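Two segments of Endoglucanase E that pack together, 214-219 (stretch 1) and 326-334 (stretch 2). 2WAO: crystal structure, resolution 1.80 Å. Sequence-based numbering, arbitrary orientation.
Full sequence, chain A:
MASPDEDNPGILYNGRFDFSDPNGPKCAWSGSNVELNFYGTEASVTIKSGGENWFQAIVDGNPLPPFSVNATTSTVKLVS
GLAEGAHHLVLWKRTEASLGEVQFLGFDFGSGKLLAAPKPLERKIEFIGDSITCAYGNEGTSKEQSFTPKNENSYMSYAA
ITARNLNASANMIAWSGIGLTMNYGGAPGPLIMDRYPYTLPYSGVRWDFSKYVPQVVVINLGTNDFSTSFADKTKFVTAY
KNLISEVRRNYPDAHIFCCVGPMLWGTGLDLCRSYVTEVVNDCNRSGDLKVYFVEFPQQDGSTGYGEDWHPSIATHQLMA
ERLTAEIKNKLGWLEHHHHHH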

# COMPACT_ATOMS: atom_id res chain seq x y z
N PRO A 214 13.52 4.64 -0.61
CA PRO A 214 13.30 3.84 0.62
C PRO A 214 14.58 3.02 0.92
O PRO A 214 15.34 2.70 -0.04
CB PRO A 214 12.13 2.92 0.21
CG PRO A 214 12.38 2.68 -1.24
CD PRO A 214 12.86 4.01 -1.78
N GLN A 215 14.79 2.67 2.20
CA GLN A 215 15.85 1.77 2.58
C GLN A 215 15.35 0.33 2.43
O GLN A 215 16.15 -0.59 2.43
CB GLN A 215 16.32 2.02 4.03
CG GLN A 215 16.83 3.45 4.27
CD GLN A 215 15.76 4.42 4.73
OE1 GLN A 215 14.63 4.06 4.93
NE2 GLN A 215 16.13 5.68 4.88
N VAL A 216 14.01 0.15 2.34
CA VAL A 216 13.44 -1.20 2.29
C VAL A 216 12.39 -1.21 1.19
O VAL A 216 11.57 -0.29 1.12
CB VAL A 216 12.69 -1.55 3.60
CG1 VAL A 216 12.07 -2.96 3.51
CG2 VAL A 216 13.65 -1.55 4.77
N VAL A 217 12.38 -2.28 0.38
CA VAL A 217 11.31 -2.52 -0.58
C VAL A 217 10.78 -3.93 -0.24
O VAL A 217 11.56 -4.84 -0.06
CB VAL A 217 11.83 -2.44 -2.05
CG1 VAL A 217 10.70 -2.76 -3.09
CG2 VAL A 217 12.41 -1.04 -2.31
N VAL A 218 9.46 -4.08 -0.21
CA VAL A 218 8.79 -5.35 0.03
C VAL A 218 7.96 -5.67 -1.22
O VAL A 218 7.12 -4.86 -1.64
CB VAL A 218 7.90 -5.27 1.31
CG1 VAL A 218 7.14 -6.59 1.56
CG2 VAL A 218 8.75 -4.92 2.56
N ILE A 219 8.16 -6.86 -1.76
CA ILE A 219 7.44 -7.25 -2.96
C ILE A 219 6.54 -8.42 -2.57
O ILE A 219 7.02 -9.40 -2.02
CB ILE A 219 8.43 -7.65 -4.09
CG1 ILE A 219 9.40 -6.49 -4.41
CG2 ILE A 219 7.62 -8.08 -5.35
CD1 ILE A 219 10.55 -6.85 -5.42
N GLU A 326 11.55 -9.52 10.47
CA GLU A 326 12.52 -9.69 9.35
C GLU A 326 13.29 -8.37 9.02
O GLU A 326 14.53 -8.32 8.92
CB GLU A 326 11.76 -10.14 8.08
CG GLU A 326 11.15 -11.58 8.10
CD GLU A 326 12.19 -12.73 8.13
OE1 GLU A 326 13.35 -12.53 7.74
OE2 GLU A 326 11.81 -13.84 8.55
N ILE A 327 12.54 -7.30 8.88
CA ILE A 327 13.14 -6.00 8.56
C ILE A 327 14.01 -5.50 9.75
O ILE A 327 15.14 -5.06 9.55
CB ILE A 327 12.10 -4.98 8.16
CG1 ILE A 327 11.45 -5.42 6.84
CG2 ILE A 327 12.76 -3.61 7.98
CD1 ILE A 327 10.14 -4.66 6.53
N LYS A 328 13.51 -5.65 10.98
CA LYS A 328 14.30 -5.26 12.16
C LYS A 328 15.65 -5.97 12.17
O LYS A 328 16.67 -5.34 12.41
CB LYS A 328 13.56 -5.60 13.48
CG LYS A 328 12.56 -4.57 13.88
CD LYS A 328 11.94 -4.93 15.24
CE LYS A 328 11.07 -3.77 15.72
NZ LYS A 328 10.13 -4.21 16.82
N ASN A 329 15.63 -7.29 11.92
CA ASN A 329 16.81 -8.14 11.81
C ASN A 329 17.84 -7.65 10.80
O ASN A 329 19.05 -7.50 11.15
CB ASN A 329 16.41 -9.56 11.43
CG ASN A 329 17.61 -10.54 11.37
OD1 ASN A 329 17.88 -11.16 10.34
ND2 ASN A 329 18.28 -10.71 12.49
N LYS A 330 17.41 -7.42 9.55
CA LYS A 330 18.33 -7.00 8.49
C LYS A 330 18.78 -5.56 8.58
O LYS A 330 19.90 -5.25 8.17
CB LYS A 330 17.75 -7.23 7.09
CG LYS A 330 17.31 -8.66 6.84
CD LYS A 330 18.46 -9.63 6.83
CE LYS A 330 17.88 -11.02 6.56
NZ LYS A 330 18.90 -12.07 6.78
N LEU A 331 17.89 -4.67 9.02
CA LEU A 331 18.16 -3.25 9.00
C LEU A 331 18.77 -2.76 10.34
O LEU A 331 19.34 -1.70 10.38
CB LEU A 331 16.89 -2.45 8.64
CG LEU A 331 17.00 -2.45 7.10
CD1 LEU A 331 16.27 -3.53 6.35
CD2 LEU A 331 17.06 -1.11 6.41
N GLY A 332 18.58 -3.52 11.41
CA GLY A 332 18.82 -3.00 12.76
C GLY A 332 17.87 -1.86 13.14
O GLY A 332 18.29 -0.91 13.80
N TRP A 333 16.62 -1.94 12.67
CA TRP A 333 15.60 -0.92 12.93
C TRP A 333 14.81 -1.23 14.21
O TRP A 333 13.59 -1.44 14.20
CB TRP A 333 14.66 -0.84 11.76
CG TRP A 333 15.12 0.05 10.65
CD1 TRP A 333 16.34 0.67 10.53
CD2 TRP A 333 14.38 0.37 9.48
NE1 TRP A 333 16.38 1.40 9.33
CE2 TRP A 333 15.18 1.22 8.69
CE3 TRP A 333 13.07 0.05 9.05
CZ2 TRP A 333 14.73 1.74 7.46
CZ3 TRP A 333 12.62 0.56 7.83
CH2 TRP A 333 13.46 1.39 7.04
N LEU A 334 15.52 -1.24 15.32
CA LEU A 334 14.90 -1.59 16.61
C LEU A 334 14.27 -0.36 17.28
O LEU A 334 14.18 0.72 16.65
CB LEU A 334 15.95 -2.25 17.52
CG LEU A 334 17.00 -3.25 17.01
CD1 LEU A 334 17.36 -4.16 18.15
CD2 LEU A 334 16.56 -4.08 15.83

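A helix laid over a β-strand is held mainly by shape and by the exclusion of water, and these two segments of Endoglucanase E offer a compact example. At the centre lies Val216, the first residue of the strand in this stretch. A single methyl group, CG2, makes its closest approach to three different side chains: 3.6 Å from Val216 CG2 to Leu331 CD1, 3.7 Å from Val216 CG2 to Trp333 CH2, and 3.9 Å from Val216 CG2 to Ile327 CG2. All are ordinary van der Waals separations. Ile327 and Leu331 can both reach this valine because they stand four residues apart, about one helical turn, and so project from the same side of the helix; the hydrogen bond from Leu331 N to Ile327 O, 2.8 Å long, is the backbone expression of that spacing. Trp333 completes the pocket from beyond the helix, its indole meeting the valine methyl obliquely.

The strand contributes by its own periodicity. In an extended chain successive side chains alternate, so Val216 and Val218 point toward the helix, whereas Val217 between them is out of its reach. Val218 adds a lighter contact, with its CG2 4.2 Å from Ile327 CD1. Ile327 thus touches both inward-facing valines; its CD1, 4.2 Å from Val218 CG2, is also 4.0 Å from Val216 CG1. The three valines share the t rotamer, but only the two on the helix-facing side take part in this packing.

The backbones themselves keep their distance. The axes of strand and helix come no closer than 11.0 Å, and their directions differ by 143°, nearer to antiparallel than to parallel. Even the closest pair of alpha carbons, Val216 CA and Ile327 CA, is 7.9 Å apart, leaving room for side chains to fill the gap. No hydrogen bond crosses between the stretches, and the surface buried by the two sides together is a modest 239 Å². The contact is mostly apolar packing, between residues at least 109 positions apart in sequence wherever they touch.

Trp333 follows the point where the chain leaves the helix. Gly332 departs from helical geometry with a positive phi of 64°, a conformation that glycine adopts readily because it lacks a beta carbon. A weak hydrogen bond, 2.8 Å from Gly332 N to Lys328 O, accompanies this turn, and the chain then presents the indole toward the strand.

At the border of the contact the chemistry changes. Gln215, partly exposed, sets its CB 4.0 Å from Leu331 CD2, so the aliphatic base of a polar side chain extends the apolar surface. Its amide oxygen approaches the tryptophan differently: Gln215 OE1 lies 3.4 Å from Trp333 CZ2, at the ring edge and near its plane, where the aromatic C–H groups carry slight positive charge. Both polar atoms of the amide are hydrogen-bonded elsewhere in the structure, so the glutamine can border this apolar cluster without leaving its polar group unsatisfied.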